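Local coordinates for nicotinate phosphoribosyltransferase (PDB 4HL7), which probably catalyses the ATP-dependent joining of nicotinate to phosphoribosyl diphosphate, giving nicotinate ribonucleotide on the route to NAD, at residues N178-E183 against W209-S214; F321-G326 against I345-G350. All blocks are in the same frame, centred on the assembly; numbering follows the deposited sequence.

Contact 1. Residues N178-E183 against W209-S214; sequences NFSLTE and WVLGTS
L181 and W209 open a parallel pairing whose backbone bonds run L181 N to W209 O (2.8 Å), L211 N to L181 O, E183 N to G212 O and S214 N to E183 O. The short axes lie 14° apart. Between L181, which faces V210, and T182, which faces G212, the register slips by one residue: a beta bulge, with L211 as the extra residue. The N of G212, 3.7 Å from the O of L181, is buried by the pairing without a partner in the model. At the bulge, L211 lies side by side with T182, its CD2 3.5 Å from T182 OG1, a hydroxyl bonded to S346 OG.

Aromatic packing holds the N-terminal end. The F179 ring turns its edge to the face of the W209 five-membered ring in an offset edge-to-face pair, planes at 89°; F179 CD2 also lies 3.7 Å from W209 CB. Helix 155-174 touches both side chains.

Polar side chains hold the other end. The E183 chain bends at chi2 (-83°), and its OE1 takes a 2.7 Å hydrogen bond from T213 OG1, which arrives nearly in line with the C-O bond. A water donates to this OE1 and to S214 OG, which is also bonded to D20 OD1, while OE2 accepts from G185 N and Q195 NE2.

Four donors shared between its two oxygens fix the orientation of the E183 carboxylate and tie the strand ends to helix 192-205.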
ATOM      1  N   ASN A 178     -21.924 -10.712  -3.078  1.00 21.32           N
ATOM      2  CA  ASN A 178     -21.192  -9.568  -2.483  1.00 21.53           C
ATOM      3  C   ASN A 178     -19.672  -9.598  -2.748  1.00 23.25           C
ATOM      4  O   ASN A 178     -18.897  -8.909  -2.057  1.00 23.79           O
ATOM      5  CB  ASN A 178     -21.490  -9.358  -0.962  1.00 20.04           C
ATOM      6  CG  ASN A 178     -21.064 -10.557  -0.071  1.00 18.87           C
ATOM      7  OD1 ASN A 178     -21.043 -11.708  -0.536  1.00 21.03           O
ATOM      8  ND2 ASN A 178     -20.872 -10.308   1.195  1.00 17.85           N
ATOM      9  N   PHE A 179     -19.248 -10.371  -3.761  1.00 21.63           N
ATOM     10  CA  PHE A 179     -17.816 -10.344  -4.100  1.00 20.79           C
ATOM     11  C   PHE A 179     -17.497  -8.993  -4.795  1.00 21.66           C
ATOM     12  O   PHE A 179     -18.207  -8.569  -5.728  1.00 20.45           O
ATOM     13  CB  PHE A 179     -17.429 -11.517  -5.019  1.00 19.94           C
ATOM     14  CG  PHE A 179     -15.977 -11.485  -5.459  1.00 19.91           C
ATOM     15  CD1 PHE A 179     -14.931 -11.830  -4.551  1.00 20.16           C
ATOM     16  CD2 PHE A 179     -15.639 -11.051  -6.725  1.00 20.30           C
ATOM     17  CE1 PHE A 179     -13.597 -11.753  -4.946  1.00 22.00           C
ATOM     18  CE2 PHE A 179     -14.296 -11.025  -7.155  1.00 21.32           C
ATOM     19  CZ  PHE A 179     -13.276 -11.350  -6.238  1.00 22.22           C
ATOM     20  N   SER A 180     -16.455  -8.316  -4.321  1.00 18.74           N
ATOM     21  CA  SER A 180     -16.027  -7.016  -4.876  1.00 19.57           C
ATOM     22  C   SER A 180     -14.486  -6.964  -4.801  1.00 18.29           C
ATOM     23  O   SER A 180     -13.914  -7.311  -3.764  1.00 19.01           O
ATOM     24  CB  SER A 180     -16.528  -5.918  -3.959  1.00 19.46           C
ATOM     25  OG  SER A 180     -16.075  -4.687  -4.469  1.00 20.05           O
ATOM     26  N   LEU A 181     -13.840  -6.527  -5.882  1.00 18.77           N
ATOM     27  CA  LEU A 181     -12.380  -6.625  -5.996  1.00 19.63           C
ATOM     28  C   LEU A 181     -11.818  -5.211  -6.210  1.00 19.57           C
ATOM     29  O   LEU A 181     -12.317  -4.454  -7.067  1.00 19.71           O
ATOM     30  CB  LEU A 181     -12.022  -7.542  -7.204  1.00 19.88           C
ATOM     31  CG  LEU A 181     -10.545  -7.827  -7.466  1.00 24.25           C
ATOM     32  CD1 LEU A 181      -9.890  -8.407  -6.210  1.00 23.09           C
ATOM     33  CD2 LEU A 181     -10.366  -8.829  -8.600  1.00 23.98           C
ATOM     34  N   THR A 182     -10.838  -4.825  -5.402  1.00 19.32           N
ATOM     35  CA  THR A 182     -10.118  -3.579  -5.657  1.00 17.72           C
ATOM     36  C   THR A 182      -8.679  -3.954  -6.012  1.00 18.68           C
ATOM     37  O   THR A 182      -7.968  -4.599  -5.214  1.00 17.56           O
ATOM     38  CB  THR A 182     -10.101  -2.680  -4.433  1.00 19.61           C
ATOM     39  OG1 THR A 182     -11.461  -2.344  -4.068  1.00 20.34           O
ATOM     40  CG2 THR A 182      -9.387  -1.365  -4.779  1.00 20.47           C
ATOM     41  N   GLU A 183      -8.255  -3.626  -7.212  1.00 17.78           N
ATOM     42  CA  GLU A 183      -6.911  -4.049  -7.599  1.00 20.01           C
ATOM     43  C   GLU A 183      -5.864  -3.158  -6.928  1.00 20.42           C
ATOM     44  O   GLU A 183      -5.977  -1.958  -6.976  1.00 19.79           O
ATOM     45  CB  GLU A 183      -6.808  -4.009  -9.121  1.00 20.97           C
ATOM     46  CG  GLU A 183      -5.536  -4.635  -9.643  1.00 20.83           C
ATOM     47  CD  GLU A 183      -4.307  -3.673  -9.628  1.00 23.82           C
ATOM     48  OE1 GLU A 183      -4.459  -2.419  -9.642  1.00 22.94           O
ATOM     49  OE2 GLU A 183      -3.174  -4.197  -9.573  1.00 25.09           O
ATOM     50  N   TRP A 209     -17.756  -7.057 -10.869  1.00 23.63           N
ATOM     51  CA  TRP A 209     -17.161  -7.207  -9.563  1.00 22.82           C
ATOM     52  C   TRP A 209     -15.948  -6.355  -9.289  1.00 24.44           C
ATOM     53  O   TRP A 209     -15.429  -6.410  -8.203  1.00 23.27           O
ATOM     54  CB  TRP A 209     -16.810  -8.639  -9.288  1.00 22.69           C
ATOM     55  CG  TRP A 209     -18.002  -9.539  -9.339  1.00 25.29           C
ATOM     56  CD1 TRP A 209     -19.300  -9.260  -8.894  1.00 25.66           C
ATOM     57  CD2 TRP A 209     -18.046 -10.903  -9.833  1.00 26.08           C
ATOM     58  NE1 TRP A 209     -20.115 -10.340  -9.115  1.00 25.14           N
ATOM     59  CE2 TRP A 209     -19.409 -11.366  -9.647  1.00 25.26           C
ATOM     60  CE3 TRP A 209     -17.107 -11.774 -10.374  1.00 27.46           C
ATOM     61  CZ2 TRP A 209     -19.815 -12.628 -10.055  1.00 26.42           C
ATOM     62  CZ3 TRP A 209     -17.520 -13.063 -10.749  1.00 26.45           C
ATOM     63  CH2 TRP A 209     -18.837 -13.474 -10.588  1.00 26.86           C
ATOM     64  N   VAL A 210     -15.533  -5.525 -10.228  1.00 22.84           N
ATOM     65  CA  VAL A 210     -14.340  -4.706 -10.016  1.00 22.69           C
ATOM     66  C   VAL A 210     -14.771  -3.340  -9.451  1.00 23.48           C
ATOM     67  O   VAL A 210     -15.428  -2.569 -10.145  1.00 23.03           O
ATOM     68  CB  VAL A 210     -13.541  -4.568 -11.352  1.00 25.06           C
ATOM     69  CG1 VAL A 210     -12.433  -3.504 -11.225  1.00 22.00           C
ATOM     70  CG2 VAL A 210     -12.978  -5.925 -11.794  1.00 25.55           C
ATOM     71  N   LEU A 211     -14.465  -3.057  -8.180  1.00 21.15           N
ATOM     72  CA  LEU A 211     -14.790  -1.749  -7.590  1.00 22.86           C
ATOM     73  C   LEU A 211     -13.901  -0.673  -8.202  1.00 23.99           C
ATOM     74  O   LEU A 211     -14.377   0.431  -8.549  1.00 21.75           O
ATOM     75  CB  LEU A 211     -14.671  -1.797  -6.059  1.00 20.19           C
ATOM     76  CG  LEU A 211     -14.865  -0.476  -5.323  1.00 20.35           C
ATOM     77  CD1 LEU A 211     -16.335  -0.065  -5.559  1.00 23.67           C
ATOM     78  CD2 LEU A 211     -14.479  -0.672  -3.854  1.00 19.74           C
ATOM     79  N   GLY A 212     -12.640  -1.024  -8.438  1.00 21.90           N
ATOM     80  CA  GLY A 212     -11.697  -0.091  -9.102  1.00 21.01           C
ATOM     81  C   GLY A 212     -10.252  -0.570  -8.912  1.00 19.96           C
ATOM     82  O   GLY A 212     -10.000  -1.752  -8.663  1.00 20.31           O
ATOM     83  N   THR A 213      -9.319   0.364  -9.021  1.00 19.09           N
ATOM     84  CA  THR A 213      -7.874   0.045  -8.901  1.00 20.07           C
ATOM     85  C   THR A 213      -7.222   1.172  -8.150  1.00 16.81           C
ATOM     86  O   THR A 213      -7.679   2.314  -8.223  1.00 17.98           O
ATOM     87  CB  THR A 213      -7.221  -0.093 -10.304  1.00 20.42           C
ATOM     88  OG1 THR A 213      -5.815  -0.198 -10.143  1.00 19.72           O
ATOM     89  CG2 THR A 213      -7.510   1.117 -11.197  1.00 19.91           C
ATOM     90  N   SER A 214      -6.174   0.867  -7.370  1.00 19.05           N
ATOM     91  CA  SER A 214      -5.442   1.943  -6.717  1.00 17.41           C
ATOM     92  C   SER A 214      -4.523   2.711  -7.677  1.00 16.31           C
ATOM     93  O   SER A 214      -4.066   3.778  -7.330  1.00 17.62           O
ATOM     94  CB  SER A 214      -4.604   1.404  -5.544  1.00 19.00           C
ATOM     95  OG  SER A 214      -3.655   0.501  -6.087  1.00 19.37           O
TER
HETATM   96  O   HOH W   1      -2.621  -0.961  -8.073  1.00 21.84           O

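Contact 2. Residues F321-G326 against I345-G350; sequences FIFSDG and ISFGIG. With SO4 (sulfate ion), chain C.
F323 and F347 lie side by side and point the same way from neighbouring parallel strands, F323 CD2 3.7 Å from F347 CE2. Their planes differ by only 21°, yet the centroids are 5.8 Å apart, so the rings are slid past each other with little overlap. Each CG is anti to its own carbonyl carbon (chi1 -67° in F323, -60° in F347), which puts it beside its own backbone N. I345 crosses F323 obliquely: its CG2 sits in the plane of the F323 ring, at the edge, 4.0 Å from CE2. W301 also meets the F323 ring, and helix 329-339 packs on F323 and F347.

On the face of I322 and S346 the side chains meet less directly. I322 CG2 approaches G348 N at 4.0 Å, and a beta carbon on G348 would sit tightly against that methyl. S346 OG is hydrogen-bonded to S180 OG.

Three backbone bonds join the strands: S346 N to F321 O, F323 N to S346 O and G348 N to F323 O, the last 2.7 Å long. Beyond the strand, G350 N, at the N-cap of helix 351-354, donates to O1 of a sulfate ion (2.8 Å), probably from the crystallisation liquor; T351 N also binds it.

The chemistry thus divides: an apolar, aromatic face seals the strands against helix 329-339, while main-chain amides just after strand 344-349 offer an anion site, consistent with phosphate binding in this family.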
ATOM      1  N   PHE A 321     -15.811  -2.265   4.562  1.00 14.78           N
ATOM      2  CA  PHE A 321     -14.559  -2.898   5.035  1.00 14.96           C
ATOM      3  C   PHE A 321     -13.736  -3.258   3.818  1.00 15.69           C
ATOM      4  O   PHE A 321     -14.243  -3.928   2.941  1.00 15.27           O
ATOM      5  CB  PHE A 321     -14.866  -4.247   5.674  1.00 15.23           C
ATOM      6  CG  PHE A 321     -15.485  -4.158   7.044  1.00 16.38           C
ATOM      7  CD1 PHE A 321     -15.497  -2.939   7.751  1.00 16.24           C
ATOM      8  CD2 PHE A 321     -15.995  -5.334   7.665  1.00 19.02           C
ATOM      9  CE1 PHE A 321     -16.018  -2.876   9.040  1.00 18.55           C
ATOM     10  CE2 PHE A 321     -16.544  -5.234   8.973  1.00 17.69           C
ATOM     11  CZ  PHE A 321     -16.548  -4.030   9.618  1.00 18.93           C
ATOM     12  N   ILE A 322     -12.494  -2.793   3.750  1.00 16.47           N
ATOM     13  CA  ILE A 322     -11.557  -3.276   2.696  1.00 16.42           C
ATOM     14  C   ILE A 322     -10.630  -4.255   3.404  1.00 15.98           C
ATOM     15  O   ILE A 322      -9.935  -3.875   4.368  1.00 16.79           O
ATOM     16  CB  ILE A 322     -10.693  -2.129   2.105  1.00 16.72           C
ATOM     17  CG1 ILE A 322     -11.631  -1.051   1.540  1.00 22.27           C
ATOM     18  CG2 ILE A 322      -9.730  -2.701   1.036  1.00 17.12           C
ATOM     19  CD1 ILE A 322     -11.101  -0.275   0.341  1.00 28.66           C
ATOM     20  N   PHE A 323     -10.652  -5.509   2.966  1.00 13.93           N
ATOM     21  CA  PHE A 323      -9.721  -6.543   3.461  1.00 15.37           C
ATOM     22  C   PHE A 323      -8.504  -6.555   2.515  1.00 16.88           C
ATOM     23  O   PHE A 323      -8.686  -6.583   1.311  1.00 18.80           O
ATOM     24  CB  PHE A 323     -10.432  -7.902   3.415  1.00 14.42           C
ATOM     25  CG  PHE A 323     -11.547  -7.999   4.375  1.00 15.14           C
ATOM     26  CD1 PHE A 323     -11.294  -8.282   5.712  1.00 16.00           C
ATOM     27  CD2 PHE A 323     -12.860  -7.765   3.953  1.00 16.44           C
ATOM     28  CE1 PHE A 323     -12.357  -8.367   6.640  1.00 17.52           C
ATOM     29  CE2 PHE A 323     -13.931  -7.854   4.891  1.00 18.34           C
ATOM     30  CZ  PHE A 323     -13.647  -8.135   6.220  1.00 17.33           C
ATOM     31  N   SER A 324      -7.300  -6.482   3.057  1.00 18.37           N
ATOM     32  CA  SER A 324      -6.086  -6.361   2.217  1.00 18.18           C
ATOM     33  C   SER A 324      -4.898  -7.215   2.686  1.00 21.24           C
ATOM     34  O   SER A 324      -3.777  -7.015   2.185  1.00 19.83           O
ATOM     35  CB  SER A 324      -5.645  -4.891   2.149  1.00 18.26           C
ATOM     36  OG  SER A 324      -5.180  -4.420   3.439  1.00 20.81           O
ATOM     37  N   ASP A 325      -5.138  -8.176   3.580  1.00 17.79           N
ATOM     38  CA  ASP A 325      -4.021  -8.933   4.179  1.00 20.16           C
ATOM     39  C   ASP A 325      -3.649 -10.190   3.406  1.00 19.64           C
ATOM     40  O   ASP A 325      -4.003 -11.311   3.802  1.00 23.67           O
ATOM     41  CB  ASP A 325      -4.287  -9.302   5.654  1.00 20.42           C
ATOM     42  CG  ASP A 325      -3.040  -9.850   6.349  1.00 26.59           C
ATOM     43  OD1 ASP A 325      -1.926  -9.677   5.831  1.00 24.18           O
ATOM     44  OD2 ASP A 325      -3.183 -10.485   7.392  1.00 29.01           O
ATOM     45  N   GLY A 326      -2.901 -10.018   2.319  1.00 20.40           N
ATOM     46  CA  GLY A 326      -2.352 -11.123   1.558  1.00 20.78           C
ATOM     47  C   GLY A 326      -3.415 -12.095   1.057  1.00 20.78           C
ATOM     48  O   GLY A 326      -3.264 -13.303   1.168  1.00 22.80           O
ATOM     49  N   ILE A 345     -18.398  -4.751   1.683  1.00 17.44           N
ATOM     50  CA  ILE A 345     -17.039  -5.198   1.649  1.00 16.68           C
ATOM     51  C   ILE A 345     -16.401  -5.091   0.257  1.00 16.18           C
ATOM     52  O   ILE A 345     -17.077  -5.101  -0.793  1.00 16.21           O
ATOM     53  CB  ILE A 345     -16.915  -6.673   2.126  1.00 17.59           C
ATOM     54  CG1 ILE A 345     -17.532  -7.625   1.070  1.00 17.59           C
ATOM     55  CG2 ILE A 345     -17.514  -6.829   3.492  1.00 16.19           C
ATOM     56  CD1 ILE A 345     -17.547  -9.102   1.530  1.00 20.35           C
ATOM     57  N   SER A 346     -15.073  -5.025   0.267  1.00 15.65           N
ATOM     58  CA  SER A 346     -14.313  -5.202  -0.945  1.00 15.90           C
ATOM     59  C   SER A 346     -12.946  -5.792  -0.564  1.00 15.51           C
ATOM     60  O   SER A 346     -12.484  -5.646   0.589  1.00 14.67           O
ATOM     61  CB  SER A 346     -14.117  -3.865  -1.684  1.00 16.49           C
ATOM     62  OG  SER A 346     -13.628  -4.128  -3.013  1.00 18.51           O
ATOM     63  N   PHE A 347     -12.310  -6.475  -1.532  1.00 15.02           N
ATOM     64  CA  PHE A 347     -10.999  -7.127  -1.280  1.00 16.07           C
ATOM     65  C   PHE A 347      -9.892  -6.428  -2.038  1.00 15.33           C
ATOM     66  O   PHE A 347      -9.939  -6.387  -3.235  1.00 17.15           O
ATOM     67  CB  PHE A 347     -11.119  -8.593  -1.725  1.00 14.96           C
ATOM     68  CG  PHE A 347     -12.208  -9.299  -0.938  1.00 16.94           C
ATOM     69  CD1 PHE A 347     -13.511  -9.431  -1.466  1.00 16.82           C
ATOM     70  CD2 PHE A 347     -11.972  -9.680   0.379  1.00 16.89           C
ATOM     71  CE1 PHE A 347     -14.542  -9.994  -0.667  1.00 18.98           C
ATOM     72  CE2 PHE A 347     -13.012 -10.243   1.155  1.00 17.74           C
ATOM     73  CZ  PHE A 347     -14.277 -10.374   0.619  1.00 17.81           C
ATOM     74  N   GLY A 348      -8.946  -5.832  -1.307  1.00 15.29           N
ATOM     75  CA  GLY A 348      -7.829  -5.153  -1.925  1.00 19.18           C
ATOM     76  C   GLY A 348      -6.729  -6.165  -2.126  1.00 19.09           C
ATOM     77  O   GLY A 348      -6.052  -6.539  -1.162  1.00 19.80           O
ATOM     78  N   ILE A 349      -6.543  -6.608  -3.367  1.00 17.13           N
ATOM     79  CA  ILE A 349      -5.574  -7.681  -3.675  1.00 17.19           C
ATOM     80  C   ILE A 349      -4.384  -7.203  -4.538  1.00 18.51           C
ATOM     81  O   ILE A 349      -4.574  -6.454  -5.511  1.00 17.62           O
ATOM     82  CB  ILE A 349      -6.275  -8.839  -4.337  1.00 19.10           C
ATOM     83  CG1 ILE A 349      -7.499  -9.236  -3.458  1.00 18.66           C
ATOM     84  CG2 ILE A 349      -5.284  -9.987  -4.524  1.00 20.59           C
ATOM     85  CD1 ILE A 349      -8.216 -10.542  -3.909  1.00 21.05           C
ATOM     86  N   GLY A 350      -3.186  -7.582  -4.119  1.00 17.94           N
ATOM     87  CA  GLY A 350      -1.963  -7.098  -4.770  1.00 18.49           C
ATOM     88  C   GLY A 350      -1.296  -8.248  -5.503  1.00 18.11           C
ATOM     89  O   GLY A 350      -1.687  -8.601  -6.602  1.00 17.57           O
TER
HETATM   90  S   SO4 C 501      -1.008  -8.200  -1.172  1.00 33.15           S
HETATM   91  O1  SO4 C 501      -2.317  -8.692  -1.745  1.00 28.13           O
HETATM   92  O2  SO4 C 501      -0.098  -7.508  -2.166  1.00 33.23           O
HETATM   93  O3  SO4 C 501      -1.313  -7.409   0.038  1.00 38.15           O
HETATM   94  O4  SO4 C 501      -0.103  -9.327  -0.805  1.00 36.68           O

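Contacts 1 and 2 have centres about 9 Å apart in one parallel sheet, ordered 210-213, 181-183, 344-349, 320-323, 290-293, 265-267. Strands 181-183 and 344-349 adjoin, so the two pairings make four consecutive strands; probable hydrogen bonds from T182 N to F347 O (2.8 Å) and from F347 N to S180 O (2.9 Å) join them. Along the chain they come in series, each closing a beta-alpha-beta unit, through helix 192-205 for contact 1 and helix 329-339 for contact 2. Helix 329-339 also touches F179 and L181, giving both contacts a common cover. The arrangement fits the TIM-barrel-like domain of the family, whose strands run parallel and whose C-terminal ends conventionally carry the active site.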